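Local coordinates for protein protease Do-like 1, chloroplastic (Arabidopsis thaliana, PDB 3QO6) that is a stress-related serine protease of the chloroplast, required at high temperature, that cleaves beta-casein and may degrade damaged proteins, at residues B[125-130]-B[150-155]; B[132-137]-B[183-188]; B[168-173]-B[206-211]. All coordinates share one frame; numbering follows the deposited sequence.

Contact 1: residues B[125-130]-B[150-155]; sequences LLVGQK and SGLRRE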
ATOM      1  N   LEU B 125     -39.671   9.386 -19.174  1.00 71.75           N
ATOM      2  CA  LEU B 125     -39.296   9.299 -17.779  1.00 70.83           C
ATOM      3  C   LEU B 125     -39.181  10.673 -17.098  1.00 70.50           C
ATOM      4  O   LEU B 125     -38.853  11.689 -17.736  1.00 67.21           O
ATOM      5  CB  LEU B 125     -37.995   8.477 -17.659  1.00 71.19           C
ATOM      6  CG  LEU B 125     -38.102   7.028 -18.188  1.00 66.66           C
ATOM      7  CD1 LEU B 125     -36.762   6.354 -18.159  1.00 64.60           C
ATOM      8  CD2 LEU B 125     -39.099   6.218 -17.347  1.00 64.53           C
ATOM      9  N   LEU B 126     -39.487  10.687 -15.802  1.00 69.37           N
ATOM     10  CA  LEU B 126     -39.422  11.898 -14.976  1.00 65.66           C
ATOM     11  C   LEU B 126     -38.618  11.640 -13.697  1.00 64.30           C
ATOM     12  O   LEU B 126     -38.850  10.643 -12.998  1.00 64.97           O
ATOM     13  CB  LEU B 126     -40.825  12.311 -14.577  1.00 64.19           C
ATOM     14  CG  LEU B 126     -41.715  12.841 -15.689  1.00 67.24           C
ATOM     15  CD1 LEU B 126     -43.153  12.704 -15.251  1.00 59.80           C
ATOM     16  CD2 LEU B 126     -41.328  14.309 -16.022  1.00 62.51           C
ATOM     17  N   VAL B 127     -37.668  12.518 -13.386  1.00 61.39           N
ATOM     18  CA  VAL B 127     -36.906  12.358 -12.140  1.00 55.80           C
ATOM     19  C   VAL B 127     -37.886  12.240 -10.978  1.00 55.46           C
ATOM     20  O   VAL B 127     -38.848  13.014 -10.882  1.00 59.22           O
ATOM     21  CB  VAL B 127     -36.004  13.559 -11.874  1.00 50.41           C
ATOM     22  CG1 VAL B 127     -35.469  13.517 -10.435  1.00 48.63           C
ATOM     23  CG2 VAL B 127     -34.867  13.538 -12.859  1.00 50.15           C
ATOM     24  N   GLY B 128     -37.658  11.268 -10.103  1.00 55.62           N
ATOM     25  CA  GLY B 128     -38.550  11.099  -8.970  1.00 49.70           C
ATOM     26  C   GLY B 128     -39.442   9.871  -9.077  1.00 53.10           C
ATOM     27  O   GLY B 128     -39.896   9.364  -8.045  1.00 51.87           O
ATOM     28  N   GLN B 129     -39.722   9.358 -10.278  1.00 53.02           N
ATOM     29  CA  GLN B 129     -40.610   8.180 -10.304  1.00 56.54           C
ATOM     30  C   GLN B 129     -39.854   6.962  -9.800  1.00 52.52           C
ATOM     31  O   GLN B 129     -38.631   6.924  -9.898  1.00 56.07           O
ATOM     32  CB  GLN B 129     -41.210   7.948 -11.695  1.00 52.72           C
ATOM     33  CG  GLN B 129     -40.247   7.666 -12.785  1.00 56.56           C
ATOM     34  CD  GLN B 129     -40.956   7.561 -14.143  1.00 65.75           C
ATOM     35  OE1 GLN B 129     -40.889   8.495 -14.961  1.00 67.25           O
ATOM     36  NE2 GLN B 129     -41.644   6.430 -14.386  1.00 56.13           N
ATOM     37  N   LYS B 130     -40.555   5.990  -9.228  1.00 54.71           N
ATOM     38  CA  LYS B 130     -39.878   4.796  -8.690  1.00 61.12           C
ATOM     39  C   LYS B 130     -39.299   3.796  -9.698  1.00 63.25           C
ATOM     40  O   LYS B 130     -39.836   3.628 -10.803  1.00 66.38           O
ATOM     41  CB  LYS B 130     -40.806   4.034  -7.739  1.00 58.51           C
ATOM     42  CG  LYS B 130     -41.271   4.918  -6.634  1.00 65.62           C
ATOM     43  CD  LYS B 130     -41.993   4.179  -5.531  1.00 71.29           C
ATOM     44  CE  LYS B 130     -42.543   5.176  -4.478  1.00 72.24           C
ATOM     45  NZ  LYS B 130     -43.478   4.520  -3.501  1.00 70.58           N
ATOM     46  N   SER B 150     -32.908   9.299 -10.494  1.00 57.97           N
ATOM     47  CA  SER B 150     -32.219  10.451  -9.928  1.00 58.37           C
ATOM     48  C   SER B 150     -31.899  11.489 -10.958  1.00 60.29           C
ATOM     49  O   SER B 150     -31.691  12.671 -10.632  1.00 62.63           O
ATOM     50  CB  SER B 150     -30.905  10.024  -9.291  1.00 57.98           C
ATOM     51  OG  SER B 150     -31.131   9.224  -8.157  1.00 63.69           O
ATOM     52  N   GLY B 151     -31.814  11.029 -12.198  1.00 60.55           N
ATOM     53  CA  GLY B 151     -31.466  11.913 -13.293  1.00 58.36           C
ATOM     54  C   GLY B 151     -31.723  11.283 -14.648  1.00 60.11           C
ATOM     55  O   GLY B 151     -31.834  10.046 -14.804  1.00 56.80           O
ATOM     56  N   LEU B 152     -31.818  12.158 -15.641  1.00 58.81           N
ATOM     57  CA  LEU B 152     -32.063  11.742 -17.005  1.00 57.21           C
ATOM     58  C   LEU B 152     -31.102  12.426 -17.958  1.00 57.76           C
ATOM     59  O   LEU B 152     -30.487  13.431 -17.612  1.00 56.86           O
ATOM     60  CB  LEU B 152     -33.504  12.077 -17.371  1.00 53.39           C
ATOM     61  CG  LEU B 152     -34.409  11.188 -16.535  1.00 56.07           C
ATOM     62  CD1 LEU B 152     -35.862  11.637 -16.594  1.00 50.53           C
ATOM     63  CD2 LEU B 152     -34.225   9.746 -17.046  1.00 51.23           C
ATOM     64  N   ARG B 153     -30.960  11.868 -19.156  1.00 60.60           N
ATOM     65  CA  ARG B 153     -30.088  12.463 -20.165  1.00 59.14           C
ATOM     66  C   ARG B 153     -28.637  12.686 -19.715  1.00 57.72           C
ATOM     67  O   ARG B 153     -28.003  13.668 -20.102  1.00 58.13           O
ATOM     68  CB  ARG B 153     -30.714  13.786 -20.645  1.00 61.66           C
ATOM     69  CG  ARG B 153     -32.072  13.595 -21.373  1.00 67.53           C
ATOM     70  CD  ARG B 153     -33.107  14.677 -21.020  1.00 67.91           C
ATOM     71  NE  ARG B 153     -34.371  14.116 -20.508  1.00 69.35           N
ATOM     72  CZ  ARG B 153     -35.080  14.674 -19.523  1.00 73.28           C
ATOM     73  NH1 ARG B 153     -34.646  15.792 -18.947  1.00 77.74           N
ATOM     74  NH2 ARG B 153     -36.227  14.137 -19.103  1.00 76.26           N
ATOM     75  N   ARG B 154     -28.099  11.762 -18.926  1.00 58.59           N
ATOM     76  CA  ARG B 154     -26.720  11.881 -18.457  1.00 61.76           C
ATOM     77  C   ARG B 154     -25.790  11.286 -19.498  1.00 64.64           C
ATOM     78  O   ARG B 154     -26.206  10.420 -20.268  1.00 64.49           O
ATOM     79  CB  ARG B 154     -26.504  11.082 -17.162  1.00 61.31           C
ATOM     80  CG  ARG B 154     -27.463  11.374 -16.024  1.00 64.30           C
ATOM     81  CD  ARG B 154     -27.413  12.835 -15.598  1.00 61.05           C
ATOM     82  NE  ARG B 154     -27.855  12.998 -14.219  1.00 63.43           N
ATOM     83  CZ  ARG B 154     -28.071  14.169 -13.620  1.00 59.05           C
ATOM     84  NH1 ARG B 154     -27.894  15.311 -14.275  1.00 55.69           N
ATOM     85  NH2 ARG B 154     -28.454  14.191 -12.352  1.00 53.38           N
ATOM     86  N   GLU B 155     -24.537  11.743 -19.507  1.00 67.72           N
ATOM     87  CA  GLU B 155     -23.512  11.201 -20.395  1.00 72.64           C
ATOM     88  C   GLU B 155     -22.441  10.589 -19.503  1.00 74.63           C
ATOM     89  O   GLU B 155     -21.966  11.239 -18.580  1.00 78.70           O
ATOM     90  CB  GLU B 155     -22.867  12.282 -21.269  1.00 73.35           C
ATOM     91  CG  GLU B 155     -21.577  11.802 -21.977  1.00 75.44           C
ATOM     92  CD  GLU B 155     -20.850  12.910 -22.757  1.00 80.58           C
ATOM     93  OE1 GLU B 155     -21.500  13.583 -23.602  1.00 81.56           O
ATOM     94  OE2 GLU B 155     -19.623  13.097 -22.533  1.00 79.95           O
TER
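L152 reaches from the strand 143-157 into the loop 125-130, and its side chain makes the largest single contribution to this contact. Its CB lies over the centre of the R153 guanidinium, 3.7 Å from that plane. With CG anti to the carbonyl carbon (chi1 -67°), the branch point is swung toward the loop. L152 CD1 rests against the peptide backbone, 3.2 Å from L125 O and 3.8 Å from V127 N, while L152 CD2 lies 4.0 Å from L125 CB. V127 adds a second apolar touch, its CG2 standing 3.8 Å from G151 CA. No hydrogen bond joins the two segments; even R153 NH2 only approaches L125 O at the edge of its guanidinium, 3.8 Å away. Within the loop a type II turn runs from L126 to Q129, and the Q129 side chain folds back, L126 N donating to Q129 OE1 (2.7 Å). The strand turns a corner at L152 and R153, just past a classic beta bulge where S150 and G151 both face Q170. Backbone bonds of G128 and Q129 to I149 tie the loop to strand 143-157, L125 packs on I169 of strand 168-171, and V127 on L144 of the second subunit.

Contact 2: residues B[132-137]-B[183-188]; sequences FAIGNP and PLLDSS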
ATOM      1  N   PHE B 132     -37.187  -0.234 -10.103  1.00 58.91           N
ATOM      2  CA  PHE B 132     -36.924  -1.529  -9.511  1.00 56.13           C
ATOM      3  C   PHE B 132     -35.796  -2.201 -10.280  1.00 59.47           C
ATOM      4  O   PHE B 132     -35.885  -2.382 -11.501  1.00 58.87           O
ATOM      5  CB  PHE B 132     -38.199  -2.365  -9.584  1.00 57.05           C
ATOM      6  CG  PHE B 132     -39.379  -1.679  -9.002  1.00 52.64           C
ATOM      7  CD1 PHE B 132     -39.831  -2.021  -7.740  1.00 51.30           C
ATOM      8  CD2 PHE B 132     -39.952  -0.591  -9.657  1.00 52.74           C
ATOM      9  CE1 PHE B 132     -40.835  -1.281  -7.120  1.00 55.15           C
ATOM     10  CE2 PHE B 132     -40.953   0.170  -9.059  1.00 52.80           C
ATOM     11  CZ  PHE B 132     -41.399  -0.175  -7.780  1.00 56.65           C
ATOM     12  N   ALA B 133     -34.723  -2.555  -9.574  1.00 56.30           N
ATOM     13  CA  ALA B 133     -33.608  -3.203 -10.238  1.00 56.66           C
ATOM     14  C   ALA B 133     -33.553  -4.653  -9.816  1.00 58.76           C
ATOM     15  O   ALA B 133     -33.658  -4.957  -8.635  1.00 64.31           O
ATOM     16  CB  ALA B 133     -32.321  -2.519  -9.882  1.00 56.38           C
ATOM     17  N   ILE B 134     -33.424  -5.557 -10.779  1.00 56.31           N
ATOM     18  CA  ILE B 134     -33.318  -6.956 -10.457  1.00 52.77           C
ATOM     19  C   ILE B 134     -32.055  -7.399 -11.159  1.00 54.80           C
ATOM     20  O   ILE B 134     -31.848  -7.076 -12.328  1.00 55.14           O
ATOM     21  CB  ILE B 134     -34.495  -7.759 -10.981  1.00 55.70           C
ATOM     22  CG1 ILE B 134     -35.796  -7.197 -10.429  1.00 57.15           C
ATOM     23  CG2 ILE B 134     -34.361  -9.219 -10.561  1.00 53.27           C
ATOM     24  CD1 ILE B 134     -37.044  -7.904 -10.985  1.00 59.06           C
ATOM     25  N   GLY B 135     -31.203  -8.115 -10.428  1.00 54.69           N
ATOM     26  CA  GLY B 135     -29.944  -8.598 -10.967  1.00 55.14           C
ATOM     27  C   GLY B 135     -29.324  -9.629 -10.033  1.00 58.10           C
ATOM     28  O   GLY B 135     -30.039 -10.247  -9.232  1.00 57.98           O
ATOM     29  N   ASN B 136     -27.999  -9.799 -10.126  1.00 60.53           N
ATOM     30  CA  ASN B 136     -27.259 -10.760  -9.301  1.00 60.33           C
ATOM     31  C   ASN B 136     -25.960 -10.200  -8.724  1.00 63.57           C
ATOM     32  O   ASN B 136     -24.872 -10.664  -9.057  1.00 64.77           O
ATOM     33  CB  ASN B 136     -26.913 -12.017 -10.104  1.00 61.45           C
ATOM     34  CG  ASN B 136     -28.111 -12.597 -10.822  1.00 59.92           C
ATOM     35  OD1 ASN B 136     -29.089 -12.996 -10.195  1.00 61.47           O
ATOM     36  ND2 ASN B 136     -28.043 -12.635 -12.152  1.00 61.17           N
ATOM     37  N   PRO B 137     -26.052  -9.185  -7.855  1.00 64.85           N
ATOM     38  CA  PRO B 137     -24.829  -8.628  -7.274  1.00 62.72           C
ATOM     39  C   PRO B 137     -24.194  -9.648  -6.346  1.00 60.21           C
ATOM     40  O   PRO B 137     -24.891 -10.357  -5.619  1.00 57.93           O
ATOM     41  CB  PRO B 137     -25.342  -7.415  -6.509  1.00 67.89           C
ATOM     42  CG  PRO B 137     -26.750  -7.862  -6.083  1.00 65.27           C
ATOM     43  CD  PRO B 137     -27.255  -8.492  -7.346  1.00 64.71           C
ATOM     44  N   PRO B 183     -32.355  -5.836 -15.669  1.00 51.11           N
ATOM     45  CA  PRO B 183     -33.326  -4.789 -15.930  1.00 53.24           C
ATOM     46  C   PRO B 183     -33.629  -3.733 -14.860  1.00 58.86           C
ATOM     47  O   PRO B 183     -33.540  -3.982 -13.643  1.00 57.53           O
ATOM     48  CB  PRO B 183     -34.573  -5.594 -16.225  1.00 52.50           C
ATOM     49  CG  PRO B 183     -34.484  -6.664 -15.187  1.00 45.77           C
ATOM     50  CD  PRO B 183     -33.030  -7.103 -15.333  1.00 49.93           C
ATOM     51  N   LEU B 184     -33.998  -2.546 -15.342  1.00 57.58           N
ATOM     52  CA  LEU B 184     -34.475  -1.509 -14.459  1.00 57.86           C
ATOM     53  C   LEU B 184     -35.938  -1.374 -14.900  1.00 57.86           C
ATOM     54  O   LEU B 184     -36.224  -1.140 -16.072  1.00 63.59           O
ATOM     55  CB  LEU B 184     -33.764  -0.190 -14.683  1.00 60.40           C
ATOM     56  CG  LEU B 184     -34.123   0.856 -13.607  1.00 55.48           C
ATOM     57  CD1 LEU B 184     -33.620   0.403 -12.230  1.00 50.44           C
ATOM     58  CD2 LEU B 184     -33.498   2.185 -13.985  1.00 50.31           C
ATOM     59  N   LEU B 185     -36.872  -1.567 -13.993  1.00 54.97           N
ATOM     60  CA  LEU B 185     -38.259  -1.426 -14.369  1.00 58.28           C
ATOM     61  C   LEU B 185     -38.875  -0.172 -13.709  1.00 62.79           C
ATOM     62  O   LEU B 185     -38.343   0.349 -12.698  1.00 60.11           O
ATOM     63  CB  LEU B 185     -39.035  -2.687 -13.978  1.00 60.95           C
ATOM     64  CG  LEU B 185     -38.438  -4.033 -14.422  1.00 65.38           C
ATOM     65  CD1 LEU B 185     -37.658  -4.641 -13.264  1.00 65.67           C
ATOM     66  CD2 LEU B 185     -39.541  -4.991 -14.841  1.00 67.47           C
ATOM     67  N   ASP B 186     -39.972   0.329 -14.300  1.00 62.28           N
ATOM     68  CA  ASP B 186     -40.682   1.500 -13.772  1.00 60.94           C
ATOM     69  C   ASP B 186     -41.889   0.966 -12.991  1.00 62.47           C
ATOM     70  O   ASP B 186     -42.071  -0.264 -12.917  1.00 58.36           O
ATOM     71  CB  ASP B 186     -41.103   2.442 -14.914  1.00 65.21           C
ATOM     72  CG  ASP B 186     -42.087   1.800 -15.904  1.00 68.00           C
ATOM     73  OD1 ASP B 186     -42.109   2.230 -17.089  1.00 69.10           O
ATOM     74  OD2 ASP B 186     -42.839   0.885 -15.507  1.00 65.71           O
ATOM     75  N   SER B 187     -42.713   1.838 -12.408  1.00 59.66           N
ATOM     76  CA  SER B 187     -43.844   1.320 -11.622  1.00 62.73           C
ATOM     77  C   SER B 187     -44.839   0.455 -12.389  1.00 61.34           C
ATOM     78  O   SER B 187     -45.577  -0.315 -11.793  1.00 61.95           O
ATOM     79  CB  SER B 187     -44.599   2.441 -10.902  1.00 59.31           C
ATOM     80  OG  SER B 187     -45.038   3.444 -11.788  1.00 66.92           O
ATOM     81  N   SER B 188     -44.845   0.570 -13.706  1.00 61.54           N
ATOM     82  CA  SER B 188     -45.746  -0.222 -14.515  1.00 63.61           C
ATOM     83  C   SER B 188     -45.238  -1.636 -14.755  1.00 65.25           C
ATOM     84  O   SER B 188     -45.874  -2.406 -15.467  1.00 67.47           O
ATOM     85  CB  SER B 188     -45.959   0.453 -15.857  1.00 64.60           C
ATOM     86  OG  SER B 188     -46.361   1.790 -15.670  1.00 74.85           O
TER
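F132 and L185 exchange two backbone hydrogen bonds: L185 N gives a nearly straight one to F132 O (2.8 Å, 169° at the hydrogen), and F132 N gives a more bent one to L185 O (2.9 Å, 151°). They join the antiparallel strands 130-135 and 183-186 in the C-terminal of the two barrels of a chymotrypsin-like protease. A longer bond, I134 N to P183 O at 3.3 Å, extends the pairing toward the predicted nucleophile S180, whose side chain is about 10 Å from that of P183. Between these bonds A133 and L184 form a non-hydrogen-bonded pair, where A133 CB meets L184 CD1 at 4.0 Å on the face of the sheet that also receives N195.

F132 and L185 project from the other face, which the helix 14-26 covers: F132 packs on T19 and L22, I134 on F23 and L185 on N26. L185 CG sits beside the backbone N, anti to the carbonyl carbon, and L185 CD1 lies against the partner strand, 3.4 Å from F132 O and also touching I134 CD1. The F132 ring turns its edge to L185 O, almost in plane, with F132 CD2 at 3.6 Å from that oxygen. Further along, F132 CE2 comes obliquely to within 4.0 Å of S187 CA.

Contact 3: residues B[168-173]-B[206-211]; sequences VIQTDA and SGVGFS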
ATOM      1  N   VAL B 168     -28.037   8.417 -20.778  1.00 71.55           N
ATOM      2  CA  VAL B 168     -28.120   7.472 -19.672  1.00 63.15           C
ATOM      3  C   VAL B 168     -29.041   7.811 -18.489  1.00 59.40           C
ATOM      4  O   VAL B 168     -29.219   8.980 -18.125  1.00 58.39           O
ATOM      5  CB  VAL B 168     -26.711   7.213 -19.151  1.00 66.16           C
ATOM      6  CG1 VAL B 168     -26.730   6.305 -17.914  1.00 65.42           C
ATOM      7  CG2 VAL B 168     -25.908   6.598 -20.260  1.00 64.81           C
ATOM      8  N   ILE B 169     -29.627   6.776 -17.890  1.00 56.20           N
ATOM      9  CA  ILE B 169     -30.502   6.955 -16.718  1.00 56.65           C
ATOM     10  C   ILE B 169     -29.701   6.817 -15.403  1.00 58.92           C
ATOM     11  O   ILE B 169     -28.824   5.965 -15.305  1.00 56.77           O
ATOM     12  CB  ILE B 169     -31.610   5.901 -16.655  1.00 56.02           C
ATOM     13  CG1 ILE B 169     -32.552   6.033 -17.854  1.00 57.24           C
ATOM     14  CG2 ILE B 169     -32.387   6.069 -15.357  1.00 48.68           C
ATOM     15  CD1 ILE B 169     -33.507   4.855 -17.997  1.00 56.81           C
ATOM     16  N   GLN B 170     -30.013   7.652 -14.407  1.00 58.58           N
ATOM     17  CA  GLN B 170     -29.337   7.633 -13.106  1.00 55.06           C
ATOM     18  C   GLN B 170     -30.343   7.250 -12.017  1.00 57.91           C
ATOM     19  O   GLN B 170     -31.444   7.795 -11.976  1.00 59.43           O
ATOM     20  CB  GLN B 170     -28.777   9.007 -12.804  1.00 54.15           C
ATOM     21  CG  GLN B 170     -27.842   9.028 -11.653  1.00 52.68           C
ATOM     22  CD  GLN B 170     -27.403  10.425 -11.334  1.00 55.75           C
ATOM     23  OE1 GLN B 170     -27.141  11.215 -12.228  1.00 62.48           O
ATOM     24  NE2 GLN B 170     -27.316  10.741 -10.054  1.00 57.35           N
ATOM     25  N   THR B 171     -29.970   6.315 -11.146  1.00 56.11           N
ATOM     26  CA  THR B 171     -30.863   5.846 -10.101  1.00 54.13           C
ATOM     27  C   THR B 171     -30.100   5.608  -8.801  1.00 58.23           C
ATOM     28  O   THR B 171     -28.883   5.317  -8.819  1.00 53.89           O
ATOM     29  CB  THR B 171     -31.543   4.527 -10.495  1.00 56.16           C
ATOM     30  OG1 THR B 171     -32.468   4.155  -9.474  1.00 59.18           O
ATOM     31  CG2 THR B 171     -30.519   3.396 -10.619  1.00 55.88           C
ATOM     32  N   ASP B 172     -30.811   5.731  -7.677  1.00 53.71           N
ATOM     33  CA  ASP B 172     -30.176   5.540  -6.392  1.00 56.17           C
ATOM     34  C   ASP B 172     -30.546   4.201  -5.809  1.00 58.03           C
ATOM     35  O   ASP B 172     -30.324   3.939  -4.618  1.00 58.95           O
ATOM     36  CB  ASP B 172     -30.476   6.704  -5.424  1.00 58.70           C
ATOM     37  CG  ASP B 172     -31.958   6.871  -5.105  1.00 63.95           C
ATOM     38  OD1 ASP B 172     -32.807   6.232  -5.775  1.00 65.08           O
ATOM     39  OD2 ASP B 172     -32.274   7.662  -4.173  1.00 62.69           O
ATOM     40  N   ALA B 173     -31.095   3.347  -6.673  1.00 55.36           N
ATOM     41  CA  ALA B 173     -31.418   1.977  -6.300  1.00 53.91           C
ATOM     42  C   ALA B 173     -30.053   1.307  -6.233  1.00 53.54           C
ATOM     43  O   ALA B 173     -29.241   1.481  -7.145  1.00 52.31           O
ATOM     44  CB  ALA B 173     -32.237   1.307  -7.382  1.00 53.10           C
ATOM     45  N   SER B 206     -22.788   3.254  -4.224  1.00 55.49           N
ATOM     46  CA  SER B 206     -22.688   4.474  -3.478  1.00 56.04           C
ATOM     47  C   SER B 206     -23.942   5.327  -3.792  1.00 53.64           C
ATOM     48  O   SER B 206     -23.984   6.543  -3.553  1.00 52.27           O
ATOM     49  CB  SER B 206     -21.393   5.175  -3.881  1.00 59.29           C
ATOM     50  OG  SER B 206     -21.233   6.422  -3.245  1.00 74.86           O
ATOM     51  N   GLY B 207     -24.980   4.676  -4.296  1.00 44.95           N
ATOM     52  CA  GLY B 207     -26.173   5.421  -4.622  1.00 44.75           C
ATOM     53  C   GLY B 207     -26.222   6.189  -5.937  1.00 44.90           C
ATOM     54  O   GLY B 207     -27.173   6.941  -6.158  1.00 51.70           O
ATOM     55  N   VAL B 208     -25.224   6.033  -6.800  1.00 43.24           N
ATOM     56  CA  VAL B 208     -25.241   6.694  -8.090  1.00 46.23           C
ATOM     57  C   VAL B 208     -25.046   5.604  -9.142  1.00 52.12           C
ATOM     58  O   VAL B 208     -23.922   5.208  -9.424  1.00 56.86           O
ATOM     59  CB  VAL B 208     -24.115   7.735  -8.212  1.00 46.51           C
ATOM     60  CG1 VAL B 208     -24.113   8.327  -9.604  1.00 45.99           C
ATOM     61  CG2 VAL B 208     -24.285   8.831  -7.147  1.00 44.51           C
ATOM     62  N   GLY B 209     -26.139   5.113  -9.724  1.00 56.22           N
ATOM     63  CA  GLY B 209     -26.045   4.065 -10.732  1.00 54.36           C
ATOM     64  C   GLY B 209     -26.634   4.444 -12.076  1.00 54.45           C
ATOM     65  O   GLY B 209     -27.535   5.250 -12.149  1.00 60.51           O
ATOM     66  N   PHE B 210     -26.146   3.836 -13.146  1.00 56.90           N
ATOM     67  CA  PHE B 210     -26.618   4.145 -14.485  1.00 52.43           C
ATOM     68  C   PHE B 210     -27.214   2.985 -15.299  1.00 56.07           C
ATOM     69  O   PHE B 210     -26.788   1.845 -15.191  1.00 57.73           O
ATOM     70  CB  PHE B 210     -25.474   4.752 -15.249  1.00 49.74           C
ATOM     71  CG  PHE B 210     -24.766   5.857 -14.496  1.00 54.69           C
ATOM     72  CD1 PHE B 210     -23.556   5.613 -13.855  1.00 48.62           C
ATOM     73  CD2 PHE B 210     -25.260   7.166 -14.516  1.00 48.09           C
ATOM     74  CE1 PHE B 210     -22.835   6.669 -13.259  1.00 52.60           C
ATOM     75  CE2 PHE B 210     -24.552   8.209 -13.936  1.00 50.63           C
ATOM     76  CZ  PHE B 210     -23.330   7.967 -13.307  1.00 49.19           C
ATOM     77  N   SER B 211     -28.227   3.288 -16.100  1.00 57.92           N
ATOM     78  CA  SER B 211     -28.857   2.291 -16.959  1.00 58.93           C
ATOM     79  C   SER B 211     -28.926   2.841 -18.383  1.00 58.79           C
ATOM     80  O   SER B 211     -29.186   4.045 -18.577  1.00 56.57           O
ATOM     81  CB  SER B 211     -30.263   1.992 -16.482  1.00 58.32           C
ATOM     82  OG  SER B 211     -30.224   1.487 -15.172  1.00 64.04           O
TER
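The phenyl ring of F210 presents its edge to I169 O, which lies near the ring plane, while V168 and Q170, on strand 168-171 like I169, approach obliquely. V168 CG1, anti to the backbone N (chi1 176°), comes within 3.3 Å of F210 CB, a close approach, and the two side chains cross at about a right angle. Q170 lies alongside F210 and points the same way: its CG is 4.1 Å from F210 CE2, and its extended chain carries the amide onward with its plane 66° from the ring. Q170 NE2 lies beside V208 CG1, but the polar atoms of the Q170 amide bond others: OE1 to R154 NE, NE2 to T143 OG1 of the second subunit. Y199 meets the F210 ring edge-to-face.

Beneath these groups the strands 168-171 and 209-213 run antiparallel, as neighbours in the C-terminal barrel of the chymotrypsin-like fold. I169 with S211 and T171 with G209 are the hydrogen-bonded pairs, each closed by two bonds. The straightest is I169 N to S211 O, 2.9 Å with 169° at the hydrogen; T171 N to G209 O measures 2.8 Å. Q170 and F210 form the non-hydrogen-bonded pair between them, where two CA-H...O contacts add to the pairing, the shorter from F210 CA to I169 O at 3.0 Å.

On the opposite face I169 CB meets S211 CB at 4.1 Å. S211 is about 10 Å, side chain to side chain, from S180 of the predicted charge relay system. Past the last pair the chain bends in an ST turn: T171 OG1 accepts from A173 N and is also hydrogen-bonded to V148 O. D172 turns its carboxylate away from the partner segment, to V148 N and to T146 N of the second subunit, leaving D172 CB 3.4 Å from G207 O.

All three contacts reach the same antiparallel sheet of the protease domain, yet they differ in chemistry. Contacts 2 and 3 are buried strand pairs held by backbone hydrogen bonds; contact 1, partly buried, joins a loop to a strand corner by van der Waals contacts, with no hydrogen bond across it. Contacts 1 and 3 are the closest, with centres about 9 Å apart: S150 N and Q170 O probably bond, and L125 CD1 packs on I169 CD1. L184 CD2 of contact 2 meets S211 OG of contact 3, while Q129 of contact 1 only brushes D186. A helix of its own chain covers one face of contact 2; all three contacts reach the second subunit, contact 2 through S187.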